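Local coordinates for YghZ aldo-keto reductase (Escherichia coli, PDB 4AST), which probably reduces aldehydes or ketones with a nicotinamide cofactor, as a member of the aldo-keto reductase family, at residues 26-31 with 296-301; 196-201 with 283-288; 45-50 with 303-308; 88-93 with 129-134. All coordinates share one frame; numbering follows the deposited sequence.

Contact 1. Residues 26-31 with 296-301; sequences PALSLG and TSVLIG
Ser-297 and Ser-29 meet through their hydroxyls beside the break in strand 24-31. Ser-297 CB lies 3.2 Å from Pro-26 O. Next along, Ser-297 OG is anti to its own backbone N (chi1 -168°). This swings it across to strand 24-31, where it donates to Pro-26 O at 2.6 Å. The donor sits in the plane of that carbonyl. The same Ser-297 OG accepts from Ser-29 OG at 2.7 Å, so one hydroxyl relays the other to the backbone. A valine in place of Ser-297 would probably leave Pro-26 O and the hydroxyl of Ser-29 without this partner. Further on, the strands run parallel. Ser-29 N reaches Val-298 O at 2.9 Å in a nearly straight bond (177°), and Ser-29 O accepts from Ile-300 N. Leu-28 and Val-298 lie side by side under helix 281-290, CG to CG2 4.0 Å. Ser-29 and Leu-299 face the barrel interior with Ile-220. This pairing joins strand 24-31, the first of the parallel barrel strands, to strand 297-300, the last, and closes the TIM barrel. Backbone bonds fix the register, while the buried hydroxyl chain satisfies a carbonyl at the break where Ala-27 leaves the extended form.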
loop_
_atom_site.group_PDB
_atom_site.type_symbol
_atom_site.label_atom_id
_atom_site.label_comp_id
_atom_site.label_asym_id
_atom_site.label_seq_id
_atom_site.Cartn_x
_atom_site.Cartn_y
_atom_site.Cartn_z
ATOM N N PRO B 26 11.686 -18.613 30.538
ATOM C CA PRO B 26 11.898 -20.015 30.885
ATOM C C PRO B 26 13.281 -20.168 31.467
ATOM O O PRO B 26 14.188 -19.392 31.095
ATOM C CB PRO B 26 11.859 -20.703 29.528
ATOM C CG PRO B 26 12.424 -19.668 28.629
ATOM C CD PRO B 26 11.818 -18.382 29.111
ATOM N N ALA B 27 13.457 -21.142 32.353
ATOM C CA ALA B 27 14.764 -21.336 33.021
ATOM C C ALA B 27 15.812 -21.668 32.006
ATOM O O ALA B 27 17.004 -21.370 32.213
ATOM C CB ALA B 27 14.739 -22.381 34.114
ATOM N N LEU B 28 15.394 -22.291 30.920
ATOM C CA LEU B 28 16.297 -22.525 29.776
ATOM C C LEU B 28 15.804 -21.779 28.547
ATOM O O LEU B 28 14.604 -21.875 28.187
ATOM C CB LEU B 28 16.414 -24.031 29.463
ATOM C CG LEU B 28 17.037 -24.821 30.665
ATOM C CD1 LEU B 28 15.908 -25.256 31.557
ATOM C CD2 LEU B 28 17.776 -26.069 30.323
ATOM N N SER B 29 16.691 -20.989 27.952
ATOM C CA SER B 29 16.360 -20.221 26.778
ATOM C C SER B 29 17.234 -20.721 25.663
ATOM O O SER B 29 18.362 -21.162 25.920
ATOM C CB SER B 29 16.641 -18.736 27.047
ATOM O OG SER B 29 15.833 -18.220 28.122
ATOM N N LEU B 30 16.773 -20.611 24.414
ATOM C CA LEU B 30 17.584 -20.994 23.255
ATOM C C LEU B 30 18.284 -19.783 22.632
ATOM O O LEU B 30 17.653 -18.785 22.284
ATOM C CB LEU B 30 16.737 -21.673 22.225
ATOM C CG LEU B 30 17.445 -22.191 20.974
ATOM C CD1 LEU B 30 18.202 -23.458 21.181
ATOM C CD2 LEU B 30 16.366 -22.356 19.917
ATOM N N GLY B 31 19.595 -19.870 22.546
ATOM C CA GLY B 31 20.409 -18.886 21.881
ATOM C C GLY B 31 20.694 -19.352 20.471
ATOM O O GLY B 31 20.795 -20.550 20.241
ATOM N N THR B 296 18.116 -15.841 36.236
ATOM C CA THR B 296 16.798 -15.956 35.670
ATOM C C THR B 296 16.712 -17.108 34.633
ATOM O O THR B 296 15.709 -17.805 34.599
ATOM C CB THR B 296 16.377 -14.675 34.972
ATOM O OG1 THR B 296 16.682 -13.538 35.791
ATOM C CG2 THR B 296 14.809 -14.758 34.671
ATOM N N SER B 297 17.766 -17.297 33.823
ATOM C CA SER B 297 17.758 -18.283 32.774
ATOM C C SER B 297 19.168 -18.581 32.323
ATOM O O SER B 297 20.082 -17.856 32.641
ATOM C CB SER B 297 16.926 -17.753 31.593
ATOM O OG SER B 297 16.618 -18.716 30.614
ATOM N N VAL B 298 19.339 -19.672 31.599
ATOM C CA VAL B 298 20.606 -20.028 31.001
ATOM C C VAL B 298 20.377 -20.235 29.530
ATOM O O VAL B 298 19.324 -20.755 29.113
ATOM C CB VAL B 298 21.166 -21.322 31.571
ATOM C CG1 VAL B 298 21.349 -21.200 33.099
ATOM C CG2 VAL B 298 20.221 -22.474 31.284
ATOM N N LEU B 299 21.367 -19.841 28.743
ATOM C CA LEU B 299 21.276 -19.878 27.299
ATOM C C LEU B 299 21.922 -21.113 26.726
ATOM O O LEU B 299 23.137 -21.180 26.639
ATOM C CB LEU B 299 21.972 -18.654 26.711
ATOM C CG LEU B 299 21.029 -17.450 26.614
ATOM C CD1 LEU B 299 21.898 -16.223 26.407
ATOM C CD2 LEU B 299 20.000 -17.576 25.506
ATOM N N ILE B 300 21.110 -22.070 26.298
ATOM C CA ILE B 300 21.637 -23.281 25.676
ATOM C C ILE B 300 21.608 -23.089 24.170
ATOM O O ILE B 300 20.874 -22.237 23.679
ATOM C CB ILE B 300 20.844 -24.553 26.111
ATOM C CG1 ILE B 300 19.394 -24.509 25.699
ATOM C CG2 ILE B 300 20.631 -24.637 27.609
ATOM C CD1 ILE B 300 18.680 -25.823 25.887
ATOM N N GLY B 301 22.381 -23.889 23.452
ATOM C CA GLY B 301 22.396 -23.959 21.991
ATOM C C GLY B 301 22.168 -25.375 21.511
ATOM O O GLY B 301 22.110 -26.293 22.293
#

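Contact 2. Residues 196-201 with 283-288; sequences YNLLNR and QMALSW
Trp-288 reaches out from helix 281-290 and is met by three side chains of the loop 196-201. Its CG is anti to the backbone N (chi1 -175°), which carries the indole away from the helix towards the loop. Leu-198 comes over one face. Its CD2 stands 3.3 Å from the centroid of the five-membered ring, almost on the ring normal, in a CH-pi contact. The other methyl of Leu-198, CD1, points to the helix and lies 4.3 Å from Ala-285 CB. Tyr-196 approaches the rim of the indole. Its CE1 is 3.9 Å from Trp-288 CZ3, close to the indole plane, and the two ring planes are 74° apart. Arg-201 crosses obliquely at the far end of the six-membered ring. Trp-288 CZ2 lies over the centre of one guanidinium face, with Arg-201 CZ 3.5 Å away, and the planes differ by 45°. The guanidinium is held from two directions. Arg-201 NE donates to Leu-198 O at 3.0 Å, and Arg-201 NH2 forms a salt bridge with Asp-329. The loop follows barrel strand 191-193, and helix 322-334 packs on it through Ile-328 and Ile-332. Phe-320 adds an edge-to-face ring contact to Trp-288. Apolar and aromatic surfaces thus join loop and helix, while the polar groups of Arg-201 bind to the loop's own backbone and to Asp-329.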
loop_
_atom_site.group_PDB
_atom_site.type_symbol
_atom_site.label_atom_id
_atom_site.label_comp_id
_atom_site.label_asym_id
_atom_site.label_seq_id
_atom_site.Cartn_x
_atom_site.Cartn_y
_atom_site.Cartn_z
ATOM N N TYR B 196 28.700 -16.557 32.108
ATOM C CA TYR B 196 28.727 -17.092 33.470
ATOM C C TYR B 196 28.556 -18.596 33.400
ATOM O O TYR B 196 27.669 -19.093 32.747
ATOM C CB TYR B 196 27.600 -16.464 34.255
ATOM C CG TYR B 196 27.470 -16.725 35.688
ATOM C CD1 TYR B 196 28.546 -17.111 36.475
ATOM C CD2 TYR B 196 26.238 -16.591 36.303
ATOM C CE1 TYR B 196 28.373 -17.352 37.862
ATOM C CE2 TYR B 196 26.060 -16.798 37.661
ATOM C CZ TYR B 196 27.112 -17.167 38.445
ATOM O OH TYR B 196 26.856 -17.388 39.795
ATOM N N ASN B 197 29.465 -19.315 34.052
ATOM C CA ASN B 197 29.407 -20.769 34.111
ATOM C C ASN B 197 30.349 -21.179 35.249
ATOM O O ASN B 197 31.039 -20.349 35.787
ATOM C CB ASN B 197 29.818 -21.370 32.760
ATOM C CG ASN B 197 31.198 -20.893 32.323
ATOM O OD1 ASN B 197 32.200 -21.146 33.012
ATOM N ND2 ASN B 197 31.269 -20.277 31.145
ATOM N N LEU B 198 30.385 -22.471 35.573
ATOM C CA LEU B 198 31.225 -23.000 36.661
ATOM C C LEU B 198 32.701 -22.523 36.627
ATOM O O LEU B 198 33.290 -22.305 37.665
ATOM C CB LEU B 198 31.211 -24.528 36.617
ATOM C CG LEU B 198 30.084 -25.242 37.365
ATOM C CD1 LEU B 198 30.145 -26.720 37.038
ATOM C CD2 LEU B 198 30.327 -25.031 38.855
ATOM N N LEU B 199 33.263 -22.377 35.433
ATOM C CA LEU B 199 34.657 -21.998 35.239
ATOM C C LEU B 199 34.937 -20.505 35.081
ATOM O O LEU B 199 36.093 -20.102 35.020
ATOM C CB LEU B 199 35.165 -22.693 33.984
ATOM C CG LEU B 199 34.996 -24.238 34.035
ATOM C CD1 LEU B 199 35.702 -24.904 32.885
ATOM C CD2 LEU B 199 35.512 -24.858 35.327
ATOM N N ASN B 200 33.902 -19.688 35.042
ATOM C CA ASN B 200 34.059 -18.245 34.797
ATOM C C ASN B 200 33.108 -17.519 35.686
ATOM O O ASN B 200 31.921 -17.359 35.361
ATOM C CB ASN B 200 33.780 -17.933 33.341
ATOM C CG ASN B 200 33.812 -16.426 33.033
ATOM O OD1 ASN B 200 33.979 -15.602 33.954
ATOM N ND2 ASN B 200 33.673 -16.062 31.724
ATOM N N ARG B 201 33.627 -17.100 36.841
ATOM C CA ARG B 201 32.807 -16.527 37.912
ATOM C C ARG B 201 33.041 -15.076 38.156
ATOM O O ARG B 201 32.664 -14.590 39.236
ATOM C CB ARG B 201 33.137 -17.154 39.249
ATOM C CG ARG B 201 33.241 -18.651 39.216
ATOM C CD ARG B 201 31.958 -19.264 39.681
ATOM N NE ARG B 201 32.273 -20.633 39.933
ATOM C CZ ARG B 201 32.402 -21.170 41.122
ATOM N NH1 ARG B 201 32.222 -20.464 42.229
ATOM N NH2 ARG B 201 32.649 -22.470 41.193
ATOM N N GLN B 283 24.283 -31.232 32.584
ATOM C CA GLN B 283 23.105 -30.974 33.436
ATOM C C GLN B 283 23.515 -30.362 34.763
ATOM O O GLN B 283 22.912 -29.399 35.258
ATOM C CB GLN B 283 22.328 -32.266 33.650
ATOM C CG GLN B 283 21.541 -32.752 32.422
ATOM C CD GLN B 283 20.911 -34.165 32.626
ATOM O OE1 GLN B 283 21.476 -34.989 33.332
ATOM N NE2 GLN B 283 19.765 -34.446 31.974
ATOM N N MET B 284 24.605 -30.873 35.330
ATOM C CA MET B 284 25.092 -30.310 36.577
ATOM C C MET B 284 25.497 -28.856 36.368
ATOM O O MET B 284 25.170 -27.986 37.187
ATOM C CB MET B 284 26.257 -31.128 37.172
ATOM C CG MET B 284 26.492 -30.807 38.625
ATOM S SD MET B 284 27.954 -31.522 39.393
ATOM C CE MET B 284 29.337 -30.899 38.400
ATOM N N ALA B 285 26.174 -28.596 35.254
ATOM C CA ALA B 285 26.676 -27.229 34.965
ATOM C C ALA B 285 25.501 -26.264 34.866
ATOM O O ALA B 285 25.579 -25.140 35.345
ATOM C CB ALA B 285 27.482 -27.238 33.677
ATOM N N LEU B 286 24.398 -26.721 34.248
ATOM C CA LEU B 286 23.240 -25.872 34.093
ATOM C C LEU B 286 22.526 -25.740 35.430
ATOM O O LEU B 286 22.155 -24.631 35.834
ATOM C CB LEU B 286 22.301 -26.369 33.011
ATOM C CG LEU B 286 22.834 -26.427 31.561
ATOM C CD1 LEU B 286 21.807 -27.111 30.609
ATOM C CD2 LEU B 286 23.278 -25.098 31.001
ATOM N N SER B 287 22.390 -26.853 36.152
ATOM C CA SER B 287 21.742 -26.854 37.456
ATOM C C SER B 287 22.468 -25.958 38.447
ATOM O O SER B 287 21.853 -25.235 39.220
ATOM C CB SER B 287 21.698 -28.257 38.005
ATOM O OG SER B 287 20.786 -29.080 37.258
ATOM N N TRP B 288 23.791 -25.935 38.360
ATOM C CA TRP B 288 24.585 -25.070 39.219
ATOM C C TRP B 288 24.238 -23.597 39.035
ATOM O O TRP B 288 24.141 -22.834 40.000
ATOM C CB TRP B 288 26.064 -25.346 38.964
ATOM C CG TRP B 288 26.978 -24.608 39.869
ATOM C CD1 TRP B 288 27.480 -25.022 41.078
ATOM C CD2 TRP B 288 27.481 -23.277 39.709
ATOM N NE1 TRP B 288 28.263 -24.081 41.653
ATOM C CE2 TRP B 288 28.274 -22.993 40.899
ATOM C CE3 TRP B 288 27.410 -22.341 38.732
ATOM C CZ2 TRP B 288 28.937 -21.802 41.067
ATOM C CZ3 TRP B 288 28.050 -21.134 38.948
ATOM C CH2 TRP B 288 28.819 -20.890 40.065
#

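Contact 3. Residues 45-50 with 303-308; sequences QRAILR and SRAEQL
Arg-304, whose backbone N lies 3.9 Å from Ile-48 CD1, carries a guanidinium with Gln-307 CG over one face and Ser-303 OG at the edge. This side chain is poorly ordered, so its salt bridge from NE to Glu-306 OE1 is less certain than the backbone around it. The amide of Gln-307 is turned back to the start of its segment. Its OE1 accepts from Ser-303 N at 2.6 Å, from Ser-303 OG, and from Arg-304 N at 3.1 Å. The first donor lies nearly along the C=O axis, and the hydroxyl comes from above the amide plane. On the other segment, Arg-46 CD covers one face of the Arg-50 guanidinium. Both arginines lead away from the contact to salt bridges with Asp-84. Helix 42-54 follows barrel strand 24-31, and helix 306-312 follows strand 297-300. The contact therefore packs two outer helices beside the barrel seam. In relatives the turn after the last strand helps to bind the nicotinamide cofactor, and it probably does so here.

Ile-48 fills the gap between the segments. With CG1 anti to the carbonyl carbon (chi1 -61°), CD1 reaches Ser-303 C at 3.7 Å and CG2 faces Leu-308. The two side chains cross at about a right angle, Ile-48 CG2 to Leu-308 CD1 4.2 Å. Were Ile-48 an alanine, a gap would probably open against the Ser-303 backbone and Leu-308 would lose a neighbour. Nearer the surface, Ala-47 CB and Ala-305 CB are 4.5 Å apart.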
loop_
_atom_site.group_PDB
_atom_site.type_symbol
_atom_site.label_atom_id
_atom_site.label_comp_id
_atom_site.label_asym_id
_atom_site.label_seq_id
_atom_site.Cartn_x
_atom_site.Cartn_y
_atom_site.Cartn_z
ATOM N N GLN B 45 17.363 -26.291 11.407
ATOM C CA GLN B 45 16.938 -25.133 12.172
ATOM C C GLN B 45 15.471 -25.254 12.516
ATOM O O GLN B 45 15.075 -25.036 13.659
ATOM C CB GLN B 45 17.201 -23.828 11.433
ATOM C CG GLN B 45 18.649 -23.623 11.022
ATOM C CD GLN B 45 18.863 -22.317 10.270
ATOM O OE1 GLN B 45 18.267 -21.319 10.581
ATOM N NE2 GLN B 45 19.691 -22.342 9.273
ATOM N N ARG B 46 14.654 -25.621 11.552
ATOM C CA ARG B 46 13.200 -25.708 11.797
ATOM C C ARG B 46 12.858 -26.658 12.924
ATOM O O ARG B 46 12.080 -26.329 13.800
ATOM C CB ARG B 46 12.487 -26.242 10.566
ATOM C CG ARG B 46 10.985 -26.325 10.731
ATOM C CD ARG B 46 10.348 -27.040 9.568
ATOM N NE ARG B 46 10.730 -26.440 8.288
ATOM C CZ ARG B 46 10.260 -25.276 7.824
ATOM N NH1 ARG B 46 9.381 -24.549 8.528
ATOM N NH2 ARG B 46 10.639 -24.862 6.638
ATOM N N ALA B 47 13.446 -27.847 12.870
ATOM C CA ALA B 47 13.228 -28.880 13.894
ATOM C C ALA B 47 13.619 -28.351 15.289
ATOM O O ALA B 47 12.913 -28.600 16.267
ATOM C CB ALA B 47 13.986 -30.204 13.533
ATOM N N ILE B 48 14.733 -27.605 15.369
ATOM C CA ILE B 48 15.201 -27.085 16.674
ATOM C C ILE B 48 14.164 -26.129 17.251
ATOM O O ILE B 48 13.769 -26.252 18.432
ATOM C CB ILE B 48 16.607 -26.455 16.599
ATOM C CG1 ILE B 48 17.629 -27.509 16.156
ATOM C CG2 ILE B 48 17.031 -25.875 17.947
ATOM C CD1 ILE B 48 18.947 -26.894 15.668
ATOM N N LEU B 49 13.671 -25.215 16.434
ATOM C CA LEU B 49 12.745 -24.221 16.965
ATOM C C LEU B 49 11.474 -24.863 17.395
ATOM O O LEU B 49 10.960 -24.562 18.491
ATOM C CB LEU B 49 12.493 -23.071 15.993
ATOM C CG LEU B 49 13.670 -22.124 15.675
ATOM C CD1 LEU B 49 13.189 -20.954 14.844
ATOM C CD2 LEU B 49 14.353 -21.543 16.936
ATOM N N ARG B 50 10.956 -25.773 16.580
ATOM C CA ARG B 50 9.701 -26.460 16.926
ATOM C C ARG B 50 9.805 -27.246 18.229
ATOM O O ARG B 50 8.943 -27.140 19.120
ATOM C CB ARG B 50 9.321 -27.412 15.841
ATOM C CG ARG B 50 8.807 -26.713 14.608
ATOM C CD ARG B 50 8.456 -27.737 13.573
ATOM N NE ARG B 50 7.889 -27.108 12.401
ATOM C CZ ARG B 50 7.200 -27.761 11.461
ATOM N NH1 ARG B 50 7.027 -29.063 11.544
ATOM N NH2 ARG B 50 6.711 -27.107 10.409
ATOM N N SER B 303 22.645 -28.001 17.770
ATOM C CA SER B 303 22.769 -28.263 16.320
ATOM C C SER B 303 21.727 -29.299 15.834
ATOM O O SER B 303 21.511 -29.451 14.616
ATOM C CB SER B 303 24.158 -28.749 15.950
ATOM O OG SER B 303 24.449 -29.946 16.635
ATOM N N ARG B 304 21.043 -29.955 16.784
ATOM C CA ARG B 304 19.916 -30.840 16.450
ATOM C C ARG B 304 18.963 -31.032 17.650
ATOM O O ARG B 304 19.362 -30.900 18.816
ATOM C CB ARG B 304 20.448 -32.153 15.835
ATOM C CG ARG B 304 21.261 -32.955 16.822
ATOM C CD ARG B 304 21.967 -34.204 16.272
ATOM N NE ARG B 304 22.418 -34.973 17.436
ATOM C CZ ARG B 304 23.337 -34.571 18.329
ATOM N NH1 ARG B 304 23.995 -33.405 18.212
ATOM N NH2 ARG B 304 23.602 -35.353 19.369
ATOM N N ALA B 305 17.699 -31.304 17.334
ATOM C CA ALA B 305 16.572 -31.290 18.287
ATOM C C ALA B 305 16.742 -32.121 19.564
ATOM O O ALA B 305 16.311 -31.709 20.656
ATOM C CB ALA B 305 15.259 -31.683 17.573
ATOM N N GLU B 306 17.431 -33.245 19.459
ATOM C CA GLU B 306 17.555 -34.168 20.601
ATOM C C GLU B 306 18.435 -33.628 21.684
ATOM O O GLU B 306 18.361 -34.076 22.844
ATOM C CB GLU B 306 18.115 -35.521 20.169
ATOM C CG GLU B 306 17.494 -36.090 18.895
ATOM C CD GLU B 306 18.217 -35.631 17.636
ATOM O OE1 GLU B 306 19.433 -35.939 17.501
ATOM O OE2 GLU B 306 17.577 -34.961 16.793
ATOM N N GLN B 307 19.272 -32.649 21.352
ATOM C CA GLN B 307 20.178 -32.088 22.368
ATOM C C GLN B 307 19.437 -31.261 23.415
ATOM O O GLN B 307 19.921 -31.092 24.561
ATOM C CB GLN B 307 21.230 -31.223 21.730
ATOM C CG GLN B 307 22.077 -31.895 20.672
ATOM C CD GLN B 307 23.117 -30.933 20.121
ATOM O OE1 GLN B 307 22.845 -30.130 19.246
ATOM N NE2 GLN B 307 24.312 -30.997 20.670
ATOM N N LEU B 308 18.260 -30.751 23.036
ATOM C CA LEU B 308 17.462 -29.894 23.939
ATOM C C LEU B 308 16.870 -30.680 25.101
ATOM O O LEU B 308 16.953 -30.235 26.231
ATOM C CB LEU B 308 16.349 -29.160 23.181
ATOM C CG LEU B 308 16.804 -28.171 22.098
ATOM C CD1 LEU B 308 15.563 -27.642 21.409
ATOM C CD2 LEU B 308 17.657 -27.072 22.608
#

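Contact 4. Residues 88-93 with 129-134; sequences YRDELI and LEYVDI
Arg-89 and Asp-133 come from opposite directions and form a salt bridge. The Arg-89 chain bends at chi2 (84°), which turns its guanidinium to Asp-133 and Tyr-131. Both end nitrogens of the guanidinium grip a single oxygen. Arg-89 NH1 donates to the syn lone pair of Asp-133 OD2 at 2.8 Å. Arg-89 NH2 meets Asp-133 OD2 at 3.1 Å, from above the carboxylate plane. The two flat groups are almost perpendicular, at 87°. Arg-89 NH2 also donates to Tyr-131 O at 3.0 Å, from above that carbonyl plane. Tyr-131 CE1 lies 3.3 Å from Arg-89 NH2, with the ring set obliquely to the guanidinium. Leu-129 CD2 rests 3.9 Å from Arg-89 NE.

The next shell holds the carboxylate in place. Asp-133 OD2 takes a further bond from Ile-94 N, and Asp-133 OD1 forms a salt bridge with Lys-114 of a neighbouring subunit. With so many donors around it, Asp-133 is likely to stay ionised. Strands 93-98 and 132-137 are parallel neighbours in the TIM barrel, linked through helix 113-127 in a beta-alpha-beta crossover. The salt bridge lies where both strands begin, and it ties the short 3-10 turn at 89-91 to the second strand.

Ile-93 crosses Asp-133 at about a right angle, with Ile-93 CG2 3.8 Å from Asp-133 CB. The same methyl touches Ile-134 CD1. Farther out, a water bridges Asp-90 OD1 and Tyr-131 OH, and donates to the carboxylate at 2.6 Å. The other oxygen of Asp-90 accepts from Gln-122 of the same neighbouring subunit, which also packs on Ile-93 through Tyr-107.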
loop_
_atom_site.group_PDB
_atom_site.type_symbol
_atom_site.label_atom_id
_atom_site.label_comp_id
_atom_site.label_asym_id
_atom_site.label_seq_id
_atom_site.Cartn_x
_atom_site.Cartn_y
_atom_site.Cartn_z
ATOM N N TYR B 88 1.800 -17.885 17.024
ATOM C CA TYR B 88 2.431 -18.049 18.331
ATOM C C TYR B 88 3.387 -16.934 18.738
ATOM O O TYR B 88 4.000 -17.000 19.805
ATOM C CB TYR B 88 3.186 -19.362 18.365
ATOM C CG TYR B 88 2.342 -20.599 18.233
ATOM C CD1 TYR B 88 1.233 -20.823 19.057
ATOM C CD2 TYR B 88 2.641 -21.574 17.234
ATOM C CE1 TYR B 88 0.479 -22.000 18.932
ATOM C CE2 TYR B 88 1.882 -22.736 17.099
ATOM C CZ TYR B 88 0.802 -22.951 17.929
ATOM O OH TYR B 88 0.079 -24.141 17.799
ATOM N N ARG B 89 3.485 -15.875 17.941
ATOM C CA ARG B 89 4.483 -14.851 18.197
ATOM C C ARG B 89 4.287 -14.196 19.567
ATOM O O ARG B 89 5.264 -13.838 20.238
ATOM C CB ARG B 89 4.471 -13.783 17.066
ATOM C CG ARG B 89 4.573 -12.304 17.523
ATOM C CD ARG B 89 5.992 -12.046 17.690
ATOM N NE ARG B 89 6.585 -10.784 18.117
ATOM C CZ ARG B 89 7.366 -10.675 19.187
ATOM N NH1 ARG B 89 7.397 -11.633 20.133
ATOM N NH2 ARG B 89 8.080 -9.566 19.349
ATOM N N ASP B 90 3.050 -14.018 19.983
ATOM C CA ASP B 90 2.792 -13.339 21.252
ATOM C C ASP B 90 3.002 -14.276 22.427
ATOM O O ASP B 90 2.869 -13.873 23.571
ATOM C CB ASP B 90 1.403 -12.751 21.290
ATOM C CG ASP B 90 1.192 -11.649 20.230
ATOM O OD1 ASP B 90 2.212 -11.028 19.817
ATOM O OD2 ASP B 90 0.014 -11.427 19.807
ATOM N N GLU B 91 3.396 -15.519 22.159
ATOM C CA GLU B 91 3.807 -16.471 23.208
ATOM C C GLU B 91 5.354 -16.567 23.247
ATOM O O GLU B 91 5.909 -17.380 23.975
ATOM C CB GLU B 91 3.210 -17.866 22.896
ATOM C CG GLU B 91 1.738 -17.979 23.223
ATOM C CD GLU B 91 1.092 -19.295 22.822
ATOM O OE1 GLU B 91 1.604 -20.357 23.187
ATOM O OE2 GLU B 91 0.122 -19.269 22.063
ATOM N N LEU B 92 6.032 -15.736 22.452
ATOM C CA LEU B 92 7.486 -15.759 22.386
ATOM C C LEU B 92 8.089 -14.479 22.904
ATOM O O LEU B 92 7.485 -13.387 22.778
ATOM C CB LEU B 92 7.928 -15.950 20.945
ATOM C CG LEU B 92 7.539 -17.194 20.226
ATOM C CD1 LEU B 92 8.282 -17.262 18.896
ATOM C CD2 LEU B 92 8.015 -18.328 21.072
ATOM N N ILE B 93 9.285 -14.607 23.483
ATOM C CA ILE B 93 10.130 -13.443 23.829
ATOM C C ILE B 93 11.333 -13.513 22.904
ATOM O O ILE B 93 12.123 -14.470 22.942
ATOM C CB ILE B 93 10.582 -13.491 25.301
ATOM C CG1 ILE B 93 9.357 -13.446 26.212
ATOM C CG2 ILE B 93 11.494 -12.340 25.692
ATOM C CD1 ILE B 93 8.503 -12.209 26.142
ATOM N N LEU B 129 9.745 -8.363 11.882
ATOM C CA LEU B 129 9.017 -7.992 13.082
ATOM C C LEU B 129 8.755 -6.500 13.198
ATOM O O LEU B 129 9.524 -5.662 12.733
ATOM C CB LEU B 129 9.804 -8.398 14.319
ATOM C CG LEU B 129 9.972 -9.902 14.597
ATOM C CD1 LEU B 129 10.983 -10.192 15.746
ATOM C CD2 LEU B 129 8.584 -10.452 14.840
ATOM N N GLU B 130 7.718 -6.179 13.945
ATOM C CA GLU B 130 7.437 -4.836 14.289
ATOM C C GLU B 130 8.322 -4.428 15.459
ATOM O O GLU B 130 8.757 -3.260 15.521
ATOM C CB GLU B 130 5.948 -4.671 14.632
ATOM C CG GLU B 130 5.517 -3.206 14.581
ATOM C CD GLU B 130 4.195 -2.938 15.302
ATOM O OE1 GLU B 130 3.273 -3.756 15.221
ATOM O OE2 GLU B 130 4.085 -1.897 15.948
ATOM N N TYR B 131 8.526 -5.334 16.423
ATOM C CA TYR B 131 9.330 -5.000 17.590
ATOM C C TYR B 131 9.942 -6.261 18.164
ATOM O O TYR B 131 9.462 -7.369 17.906
ATOM C CB TYR B 131 8.524 -4.298 18.665
ATOM C CG TYR B 131 7.355 -5.087 19.148
ATOM C CD1 TYR B 131 7.518 -6.143 20.052
ATOM C CD2 TYR B 131 6.056 -4.779 18.742
ATOM C CE1 TYR B 131 6.430 -6.887 20.482
ATOM C CE2 TYR B 131 4.963 -5.513 19.205
ATOM C CZ TYR B 131 5.161 -6.566 20.076
ATOM O OH TYR B 131 4.081 -7.321 20.500
ATOM N N VAL B 132 11.066 -6.104 18.849
ATOM C CA VAL B 132 11.628 -7.201 19.627
ATOM C C VAL B 132 11.156 -6.997 21.052
ATOM O O VAL B 132 10.856 -5.895 21.480
ATOM C CB VAL B 132 13.168 -7.196 19.612
ATOM C CG1 VAL B 132 13.655 -7.579 18.245
ATOM C CG2 VAL B 132 13.765 -5.849 20.150
ATOM N N ASP B 133 11.062 -8.076 21.760
ATOM C CA ASP B 133 10.664 -8.033 23.155
ATOM C C ASP B 133 11.792 -7.432 23.974
ATOM O O ASP B 133 11.523 -6.648 24.913
ATOM C CB ASP B 133 10.307 -9.435 23.635
ATOM C CG ASP B 133 9.159 -10.032 22.859
ATOM O OD1 ASP B 133 7.993 -9.728 23.204
ATOM O OD2 ASP B 133 9.421 -10.757 21.869
ATOM N N ILE B 134 13.049 -7.824 23.672
ATOM C CA ILE B 134 14.205 -7.279 24.362
ATOM C C ILE B 134 15.274 -6.826 23.408
ATOM O O ILE B 134 15.720 -7.585 22.575
ATOM C CB ILE B 134 14.879 -8.261 25.325
ATOM C CG1 ILE B 134 13.838 -9.045 26.134
ATOM C CG2 ILE B 134 15.826 -7.461 26.237
ATOM C CD1 ILE B 134 14.470 -10.058 27.060
HETATM O O HOH W 1 4.112 -9.911 21.210
#

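Overall arrangement
From the N terminus, the chain first passes 26-31 and then 45-50, whose partners lie far ahead. Contact 4 is the first to close, when 129-134 returns to 88-93 after a single helix. Contact 2 follows in series, as 283-288 comes back to 196-201. Contact 1 closes next at 296-301 and encloses both. Contact 3 closes last at 303-308. It also encloses contacts 2 and 4, but it crosses contact 1, since their segments alternate. Contact 1 joins the first and last parallel strands of the barrel. It touches contact 2 through Leu-286 and contact 3 through Leu-30 and Ile-300. Contact 4 ties neighbouring strands, its centre about 29 Å from that of contact 2, on opposite sides of the chain's centre.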